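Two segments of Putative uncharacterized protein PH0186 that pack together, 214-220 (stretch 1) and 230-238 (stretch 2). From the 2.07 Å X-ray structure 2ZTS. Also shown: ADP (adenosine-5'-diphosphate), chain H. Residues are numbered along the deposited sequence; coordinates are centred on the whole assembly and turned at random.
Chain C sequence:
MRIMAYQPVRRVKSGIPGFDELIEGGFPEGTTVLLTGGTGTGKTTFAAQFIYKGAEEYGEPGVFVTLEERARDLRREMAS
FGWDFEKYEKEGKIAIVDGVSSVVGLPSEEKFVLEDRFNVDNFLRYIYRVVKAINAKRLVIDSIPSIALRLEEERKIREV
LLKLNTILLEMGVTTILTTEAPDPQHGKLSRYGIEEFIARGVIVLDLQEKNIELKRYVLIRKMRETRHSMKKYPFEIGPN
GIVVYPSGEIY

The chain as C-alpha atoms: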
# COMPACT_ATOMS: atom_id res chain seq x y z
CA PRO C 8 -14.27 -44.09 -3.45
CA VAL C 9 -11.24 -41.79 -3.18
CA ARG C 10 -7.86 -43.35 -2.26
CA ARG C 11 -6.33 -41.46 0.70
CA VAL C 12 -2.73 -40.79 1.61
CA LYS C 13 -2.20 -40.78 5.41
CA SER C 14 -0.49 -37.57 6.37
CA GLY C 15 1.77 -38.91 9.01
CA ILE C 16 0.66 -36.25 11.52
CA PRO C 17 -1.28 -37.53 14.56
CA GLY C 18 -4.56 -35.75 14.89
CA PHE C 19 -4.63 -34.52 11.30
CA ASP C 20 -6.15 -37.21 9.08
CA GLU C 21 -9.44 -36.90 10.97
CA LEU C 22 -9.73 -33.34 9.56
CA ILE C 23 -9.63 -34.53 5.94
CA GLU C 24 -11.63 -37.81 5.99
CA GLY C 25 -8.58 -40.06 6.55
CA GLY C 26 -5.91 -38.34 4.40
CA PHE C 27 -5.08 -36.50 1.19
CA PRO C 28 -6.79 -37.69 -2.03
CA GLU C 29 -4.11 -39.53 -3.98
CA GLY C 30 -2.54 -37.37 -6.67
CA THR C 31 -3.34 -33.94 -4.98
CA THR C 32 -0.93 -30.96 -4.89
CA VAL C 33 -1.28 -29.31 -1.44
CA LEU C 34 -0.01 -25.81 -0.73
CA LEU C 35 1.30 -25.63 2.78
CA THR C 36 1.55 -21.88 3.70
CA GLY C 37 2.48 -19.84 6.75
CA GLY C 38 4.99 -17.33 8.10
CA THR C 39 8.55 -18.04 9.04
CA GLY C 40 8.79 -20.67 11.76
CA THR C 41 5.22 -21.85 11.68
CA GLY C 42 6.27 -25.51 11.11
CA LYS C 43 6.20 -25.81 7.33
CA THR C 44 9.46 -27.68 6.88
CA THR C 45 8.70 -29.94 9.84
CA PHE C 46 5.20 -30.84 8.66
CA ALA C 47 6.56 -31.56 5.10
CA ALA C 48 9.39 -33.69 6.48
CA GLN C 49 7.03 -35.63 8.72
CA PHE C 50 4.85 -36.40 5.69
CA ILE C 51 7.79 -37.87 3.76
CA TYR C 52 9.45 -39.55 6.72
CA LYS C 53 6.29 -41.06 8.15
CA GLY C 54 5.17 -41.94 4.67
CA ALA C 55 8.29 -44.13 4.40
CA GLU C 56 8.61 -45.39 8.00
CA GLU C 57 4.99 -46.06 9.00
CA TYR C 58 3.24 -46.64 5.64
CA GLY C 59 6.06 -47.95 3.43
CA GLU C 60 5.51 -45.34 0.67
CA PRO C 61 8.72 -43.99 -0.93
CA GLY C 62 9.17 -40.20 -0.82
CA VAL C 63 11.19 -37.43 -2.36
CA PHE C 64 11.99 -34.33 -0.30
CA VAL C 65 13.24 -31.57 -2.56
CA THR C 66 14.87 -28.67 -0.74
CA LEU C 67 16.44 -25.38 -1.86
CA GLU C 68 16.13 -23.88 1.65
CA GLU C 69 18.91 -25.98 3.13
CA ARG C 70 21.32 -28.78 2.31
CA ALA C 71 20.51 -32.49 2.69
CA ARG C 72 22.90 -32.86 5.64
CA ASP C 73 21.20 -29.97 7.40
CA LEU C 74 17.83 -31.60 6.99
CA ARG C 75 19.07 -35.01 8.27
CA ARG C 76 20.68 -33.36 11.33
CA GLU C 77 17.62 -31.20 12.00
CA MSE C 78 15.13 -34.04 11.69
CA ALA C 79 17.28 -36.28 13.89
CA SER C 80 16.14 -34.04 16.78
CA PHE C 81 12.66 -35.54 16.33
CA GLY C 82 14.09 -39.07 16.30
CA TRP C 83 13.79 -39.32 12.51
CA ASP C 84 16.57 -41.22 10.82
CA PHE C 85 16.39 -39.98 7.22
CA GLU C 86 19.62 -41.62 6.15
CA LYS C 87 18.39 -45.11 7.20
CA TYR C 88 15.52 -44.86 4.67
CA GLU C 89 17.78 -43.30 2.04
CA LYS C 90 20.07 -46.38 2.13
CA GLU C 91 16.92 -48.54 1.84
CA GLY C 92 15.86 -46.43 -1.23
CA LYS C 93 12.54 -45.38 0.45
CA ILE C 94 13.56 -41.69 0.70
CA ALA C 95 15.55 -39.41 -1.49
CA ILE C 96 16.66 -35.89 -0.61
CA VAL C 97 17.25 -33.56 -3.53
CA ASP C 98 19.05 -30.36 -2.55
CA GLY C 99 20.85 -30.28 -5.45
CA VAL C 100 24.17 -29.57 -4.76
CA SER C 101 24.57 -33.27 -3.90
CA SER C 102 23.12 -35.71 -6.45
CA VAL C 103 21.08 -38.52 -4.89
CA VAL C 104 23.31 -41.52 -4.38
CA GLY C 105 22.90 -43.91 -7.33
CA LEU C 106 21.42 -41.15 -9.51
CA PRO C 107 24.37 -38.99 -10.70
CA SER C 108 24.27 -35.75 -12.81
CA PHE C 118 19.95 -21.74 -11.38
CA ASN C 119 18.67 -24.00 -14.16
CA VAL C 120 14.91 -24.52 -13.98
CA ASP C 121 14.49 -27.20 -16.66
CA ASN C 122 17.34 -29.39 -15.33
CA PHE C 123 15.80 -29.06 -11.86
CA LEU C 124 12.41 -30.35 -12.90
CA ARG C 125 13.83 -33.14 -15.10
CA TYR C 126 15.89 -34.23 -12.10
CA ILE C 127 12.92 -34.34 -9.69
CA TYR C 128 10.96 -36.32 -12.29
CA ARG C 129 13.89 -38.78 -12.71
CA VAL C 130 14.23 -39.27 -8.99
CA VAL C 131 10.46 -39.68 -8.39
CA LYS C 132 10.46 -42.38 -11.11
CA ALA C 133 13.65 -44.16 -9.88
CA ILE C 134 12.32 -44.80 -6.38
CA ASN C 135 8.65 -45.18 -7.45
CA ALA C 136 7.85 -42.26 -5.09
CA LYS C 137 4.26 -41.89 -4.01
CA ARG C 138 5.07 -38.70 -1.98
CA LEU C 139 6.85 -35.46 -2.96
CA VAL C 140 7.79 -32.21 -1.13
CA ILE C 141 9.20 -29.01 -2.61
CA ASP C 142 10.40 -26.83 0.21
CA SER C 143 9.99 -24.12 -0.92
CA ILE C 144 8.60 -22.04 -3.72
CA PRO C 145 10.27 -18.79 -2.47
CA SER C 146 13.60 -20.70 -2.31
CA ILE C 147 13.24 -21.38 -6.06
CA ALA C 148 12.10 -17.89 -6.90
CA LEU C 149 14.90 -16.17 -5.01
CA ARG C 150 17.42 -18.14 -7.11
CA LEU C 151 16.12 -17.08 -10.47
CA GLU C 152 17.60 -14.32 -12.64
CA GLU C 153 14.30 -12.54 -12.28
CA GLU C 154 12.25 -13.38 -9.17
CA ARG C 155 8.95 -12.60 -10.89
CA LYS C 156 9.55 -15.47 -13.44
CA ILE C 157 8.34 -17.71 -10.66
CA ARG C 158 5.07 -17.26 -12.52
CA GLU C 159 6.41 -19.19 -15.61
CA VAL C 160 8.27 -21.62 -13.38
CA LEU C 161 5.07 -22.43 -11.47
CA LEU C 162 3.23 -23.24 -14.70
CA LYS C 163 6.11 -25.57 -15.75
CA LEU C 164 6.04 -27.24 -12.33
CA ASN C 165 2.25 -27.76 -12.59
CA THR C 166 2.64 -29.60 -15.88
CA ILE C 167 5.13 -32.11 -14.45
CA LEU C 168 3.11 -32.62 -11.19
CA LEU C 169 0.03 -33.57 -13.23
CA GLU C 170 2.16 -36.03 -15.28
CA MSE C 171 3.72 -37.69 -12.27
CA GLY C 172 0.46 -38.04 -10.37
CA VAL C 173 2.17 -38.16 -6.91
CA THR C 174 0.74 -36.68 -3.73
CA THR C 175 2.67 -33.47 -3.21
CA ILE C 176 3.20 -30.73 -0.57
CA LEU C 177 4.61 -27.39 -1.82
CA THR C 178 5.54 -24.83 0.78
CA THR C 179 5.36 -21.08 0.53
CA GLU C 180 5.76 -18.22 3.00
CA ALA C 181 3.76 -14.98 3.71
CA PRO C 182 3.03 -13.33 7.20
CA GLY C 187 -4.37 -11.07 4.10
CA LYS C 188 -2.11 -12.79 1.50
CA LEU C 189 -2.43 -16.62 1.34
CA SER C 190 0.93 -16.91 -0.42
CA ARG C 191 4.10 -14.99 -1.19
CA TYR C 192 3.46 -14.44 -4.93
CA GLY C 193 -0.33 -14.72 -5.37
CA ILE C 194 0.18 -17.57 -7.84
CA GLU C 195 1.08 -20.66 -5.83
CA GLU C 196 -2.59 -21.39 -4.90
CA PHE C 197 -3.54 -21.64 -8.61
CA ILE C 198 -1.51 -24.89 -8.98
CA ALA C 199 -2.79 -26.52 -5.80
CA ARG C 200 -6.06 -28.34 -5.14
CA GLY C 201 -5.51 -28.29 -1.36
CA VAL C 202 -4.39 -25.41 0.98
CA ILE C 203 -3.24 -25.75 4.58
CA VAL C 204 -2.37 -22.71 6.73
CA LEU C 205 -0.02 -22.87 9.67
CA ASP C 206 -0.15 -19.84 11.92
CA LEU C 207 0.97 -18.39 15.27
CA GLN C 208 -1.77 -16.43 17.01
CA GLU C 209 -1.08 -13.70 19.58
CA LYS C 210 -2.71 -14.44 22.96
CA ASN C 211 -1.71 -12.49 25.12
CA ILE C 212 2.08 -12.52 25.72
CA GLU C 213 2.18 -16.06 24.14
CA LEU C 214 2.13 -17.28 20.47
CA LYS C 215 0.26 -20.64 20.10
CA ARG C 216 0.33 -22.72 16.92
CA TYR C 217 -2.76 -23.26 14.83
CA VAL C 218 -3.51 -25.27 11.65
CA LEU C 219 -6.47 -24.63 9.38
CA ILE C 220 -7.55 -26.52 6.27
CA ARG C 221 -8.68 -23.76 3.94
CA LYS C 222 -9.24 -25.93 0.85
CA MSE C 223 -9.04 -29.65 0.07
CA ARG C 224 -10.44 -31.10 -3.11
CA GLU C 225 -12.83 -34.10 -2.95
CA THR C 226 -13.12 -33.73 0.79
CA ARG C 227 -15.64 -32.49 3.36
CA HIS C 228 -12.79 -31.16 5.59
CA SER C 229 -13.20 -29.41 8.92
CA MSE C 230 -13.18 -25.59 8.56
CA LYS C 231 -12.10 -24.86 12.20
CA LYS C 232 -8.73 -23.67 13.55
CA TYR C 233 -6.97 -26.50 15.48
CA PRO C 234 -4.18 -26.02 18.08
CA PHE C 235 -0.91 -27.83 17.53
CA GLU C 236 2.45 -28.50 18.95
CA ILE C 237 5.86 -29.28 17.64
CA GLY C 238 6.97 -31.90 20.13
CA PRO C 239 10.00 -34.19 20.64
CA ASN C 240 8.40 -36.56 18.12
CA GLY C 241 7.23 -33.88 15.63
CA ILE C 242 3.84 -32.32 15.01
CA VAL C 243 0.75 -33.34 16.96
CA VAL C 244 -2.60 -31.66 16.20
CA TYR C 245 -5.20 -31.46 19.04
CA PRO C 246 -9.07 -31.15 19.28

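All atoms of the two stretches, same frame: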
# COMPACT_ATOMS: atom_id res chain seq x y z
N LEU C 214 2.54 -16.86 21.83
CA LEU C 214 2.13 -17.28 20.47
C LEU C 214 1.79 -18.78 20.46
O LEU C 214 2.64 -19.58 20.73
CB LEU C 214 3.27 -17.00 19.47
CG LEU C 214 3.83 -15.58 19.19
CD1 LEU C 214 5.22 -15.76 18.55
CD2 LEU C 214 2.94 -14.69 18.26
N LYS C 215 0.57 -19.18 20.17
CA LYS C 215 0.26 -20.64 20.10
C LYS C 215 0.08 -21.03 18.63
O LYS C 215 -0.33 -20.24 17.80
CB LYS C 215 -0.98 -21.00 20.93
CG LYS C 215 -1.47 -22.57 20.82
CD LYS C 215 -1.64 -23.27 22.20
CE LYS C 215 -3.06 -23.10 22.89
NZ LYS C 215 -4.24 -23.14 21.94
N ARG C 216 0.39 -22.27 18.31
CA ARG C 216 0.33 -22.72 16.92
C ARG C 216 -1.04 -23.24 16.54
O ARG C 216 -1.67 -23.98 17.30
CB ARG C 216 1.36 -23.79 16.68
CG ARG C 216 2.74 -23.43 17.13
CD ARG C 216 3.68 -24.51 16.67
NE ARG C 216 5.04 -24.31 17.06
CZ ARG C 216 5.88 -23.48 16.45
NH1 ARG C 216 5.49 -22.77 15.39
NH2 ARG C 216 7.12 -23.40 16.89
N TYR C 217 -1.49 -22.83 15.37
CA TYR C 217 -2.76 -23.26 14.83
C TYR C 217 -2.57 -23.79 13.40
O TYR C 217 -1.76 -23.32 12.67
CB TYR C 217 -3.78 -22.11 14.89
CG TYR C 217 -4.18 -21.70 16.30
CD1 TYR C 217 -5.08 -22.47 17.06
CD2 TYR C 217 -3.66 -20.53 16.88
CE1 TYR C 217 -5.45 -22.06 18.40
CE2 TYR C 217 -4.02 -20.13 18.21
CZ TYR C 217 -4.90 -20.89 18.96
OH TYR C 217 -5.20 -20.45 20.25
N VAL C 218 -3.33 -24.83 13.05
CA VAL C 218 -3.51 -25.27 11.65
C VAL C 218 -4.96 -25.11 11.22
O VAL C 218 -5.89 -25.31 12.01
CB VAL C 218 -3.03 -26.72 11.44
CG1 VAL C 218 -3.76 -27.69 12.38
CG2 VAL C 218 -3.22 -27.16 10.04
N LEU C 219 -5.15 -24.74 9.96
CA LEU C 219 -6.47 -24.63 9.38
C LEU C 219 -6.42 -25.23 7.96
O LEU C 219 -5.47 -24.97 7.19
CB LEU C 219 -6.83 -23.19 9.35
CG LEU C 219 -8.05 -22.63 8.67
CD1 LEU C 219 -9.27 -23.06 9.37
CD2 LEU C 219 -7.91 -21.12 8.74
N ILE C 220 -7.37 -26.06 7.64
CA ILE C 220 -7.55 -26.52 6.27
C ILE C 220 -8.52 -25.61 5.59
O ILE C 220 -9.72 -25.63 5.88
CB ILE C 220 -8.10 -27.92 6.23
CG1 ILE C 220 -7.16 -28.85 6.97
CG2 ILE C 220 -8.28 -28.39 4.77
CD1 ILE C 220 -7.87 -29.67 7.93
N MSE C 230 -13.48 -26.98 8.88
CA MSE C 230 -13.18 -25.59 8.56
C MSE C 230 -12.73 -24.80 9.80
O MSE C 230 -12.57 -23.60 9.70
CB MSE C 230 -14.45 -24.90 8.03
CG MSE C 230 -15.20 -25.58 6.88
SE MSE C 230 -14.65 -24.90 5.06
CE MSE C 230 -13.45 -23.29 5.31
N LYS C 231 -12.56 -25.47 10.94
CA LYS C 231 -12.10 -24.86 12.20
C LYS C 231 -10.58 -24.75 12.32
O LYS C 231 -9.87 -25.52 11.69
CB LYS C 231 -12.55 -25.73 13.38
CG LYS C 231 -14.08 -25.96 13.47
CD LYS C 231 -14.49 -26.63 14.73
CE LYS C 231 -15.34 -27.88 14.40
NZ LYS C 231 -16.31 -28.17 15.52
N LYS C 232 -10.12 -23.82 13.16
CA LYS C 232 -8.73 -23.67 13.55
C LYS C 232 -8.46 -24.74 14.61
O LYS C 232 -9.26 -24.88 15.51
CB LYS C 232 -8.46 -22.29 14.22
CG LYS C 232 -8.17 -21.09 13.28
CD LYS C 232 -7.21 -20.04 13.93
CE LYS C 232 -5.86 -19.83 13.11
NZ LYS C 232 -4.96 -18.63 13.52
N TYR C 233 -7.32 -25.43 14.53
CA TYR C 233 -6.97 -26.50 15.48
C TYR C 233 -5.64 -26.16 16.13
O TYR C 233 -4.71 -25.93 15.40
CB TYR C 233 -6.89 -27.89 14.78
CG TYR C 233 -8.23 -28.44 14.38
CD1 TYR C 233 -8.93 -29.36 15.19
CD2 TYR C 233 -8.84 -28.01 13.22
CE1 TYR C 233 -10.20 -29.84 14.82
CE2 TYR C 233 -10.07 -28.47 12.85
CZ TYR C 233 -10.76 -29.38 13.66
OH TYR C 233 -11.99 -29.81 13.27
N PRO C 234 -5.51 -26.19 17.46
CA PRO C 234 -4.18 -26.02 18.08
C PRO C 234 -3.19 -27.11 17.72
O PRO C 234 -3.58 -28.29 17.54
CB PRO C 234 -4.47 -26.14 19.60
CG PRO C 234 -5.77 -26.83 19.70
CD PRO C 234 -6.56 -26.40 18.47
N PHE C 235 -1.90 -26.77 17.62
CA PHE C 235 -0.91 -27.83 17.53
C PHE C 235 0.39 -27.55 18.19
O PHE C 235 0.73 -26.42 18.51
CB PHE C 235 -0.71 -28.34 16.07
CG PHE C 235 0.18 -27.46 15.17
CD1 PHE C 235 1.54 -27.68 15.07
CD2 PHE C 235 -0.39 -26.52 14.33
CE1 PHE C 235 2.35 -26.94 14.18
CE2 PHE C 235 0.39 -25.76 13.43
CZ PHE C 235 1.76 -25.96 13.36
N GLU C 236 1.14 -28.62 18.38
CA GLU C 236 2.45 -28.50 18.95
C GLU C 236 3.45 -29.20 18.09
O GLU C 236 3.16 -30.22 17.48
CB GLU C 236 2.49 -29.15 20.33
CG GLU C 236 2.17 -28.18 21.47
CD GLU C 236 2.42 -28.85 22.82
OE1 GLU C 236 2.88 -28.14 23.79
OE2 GLU C 236 2.19 -30.11 22.86
N ILE C 237 4.66 -28.63 18.11
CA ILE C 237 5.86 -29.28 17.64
C ILE C 237 6.58 -29.87 18.84
O ILE C 237 7.23 -29.16 19.60
CB ILE C 237 6.78 -28.25 16.93
CG1 ILE C 237 5.98 -27.54 15.85
CG2 ILE C 237 8.04 -28.95 16.36
CD1 ILE C 237 6.86 -26.63 14.89
N GLY C 238 6.48 -31.18 18.96
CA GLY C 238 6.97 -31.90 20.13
C GLY C 238 8.26 -32.66 19.84
O GLY C 238 8.76 -32.60 18.70
PB ADP H . 9.20 -22.99 8.87
O1B ADP H . 7.76 -22.71 8.80
O2B ADP H . 10.04 -21.71 8.91
O3B ADP H . 9.70 -23.94 7.73
PA ADP H . 10.09 -25.03 10.77
O1A ADP H . 9.40 -26.34 10.32
O2A ADP H . 11.54 -24.95 10.34
O3A ADP H . 9.27 -23.70 10.33
O5' ADP H . 9.87 -24.98 12.34
C5' ADP H . 10.93 -24.96 13.25
C4' ADP H . 10.42 -24.83 14.66
O4' ADP H . 10.07 -26.04 15.29
C3' ADP H . 11.48 -24.16 15.52
O3' ADP H . 11.44 -22.76 15.24
C2' ADP H . 11.09 -24.62 16.91
O2' ADP H . 10.12 -23.81 17.47
C1' ADP H . 10.45 -26.00 16.67
N9 ADP H . 11.39 -27.11 16.86
C8 ADP H . 12.49 -27.42 16.07
N7 ADP H . 13.08 -28.54 16.54
C5 ADP H . 12.40 -28.92 17.66
C6 ADP H . 12.55 -29.98 18.55
N6 ADP H . 13.34 -31.02 18.25
N1 ADP H . 11.63 -30.11 19.60
C2 ADP H . 10.60 -29.21 19.76
N3 ADP H . 10.44 -28.15 18.86
C4 ADP H . 11.32 -28.03 17.85
O HOH W 1 4.81 -26.06 19.68

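How does the contact begin at the start of stretch 1? Leu214 lies out of reach of stretch 2, so Lys215 makes the first approach. Its CA-to-CB bond points sideways, yet the chain bends until NZ lies 3.8 Å from Pro234 CB. The same amine gives a weak hydrogen bond to its own strand, Lys215 NZ to Tyr217 OH at 3.3 Å.

What does Arg216 contribute? Its backbone carbonyl accepts a hydrogen bond from Phe235, N to O 2.8 Å, and its side chain runs along the sheet face that also carries Val218, Tyr233 and Phe235. Arg216 CB sits 3.8 Å from the centroid of the Phe235 ring, almost on the ring normal, a CH-pi contact. Farther out, Ile237 CG1 covers one face of the guanidinium, 3.6 Å from Arg216 NE. A water accepts from both Arg216 NE (3.2 Å) and Ile237 N (3.0 Å), linking side chain to backbone where the strands diverge. At the tip, Arg216 NH2 comes within 3.1 Å of ADP O2', bringing the nucleotide to the edge of this contact.

How do Tyr217 and Val218 hold the centre? Tyr217 pairs with Pro234 without hydrogen bonds between them, as suits a proline, whose nitrogen has no proton to give; instead Tyr217 CA approaches Tyr233 O at 3.4 Å. On this opposite face Lys232 CE reaches Tyr217 CB at 3.6 Å. Val218 and Tyr233 then form a reciprocal antiparallel pair, with N to O distances of 2.9 Å each way. Val218 CG1 packs on Tyr233 CB (3.9 Å), and Val218 CB on Phe235 CD2 (3.9 Å).

What remains beyond that pair? Leu219 turns its side-chain end inward, CD1 lying 3.4 Å from both Met230 O and Lys231 O, so it packs against backbone. Ile220 is more distant, its O 4.4 Å from Met230 CA.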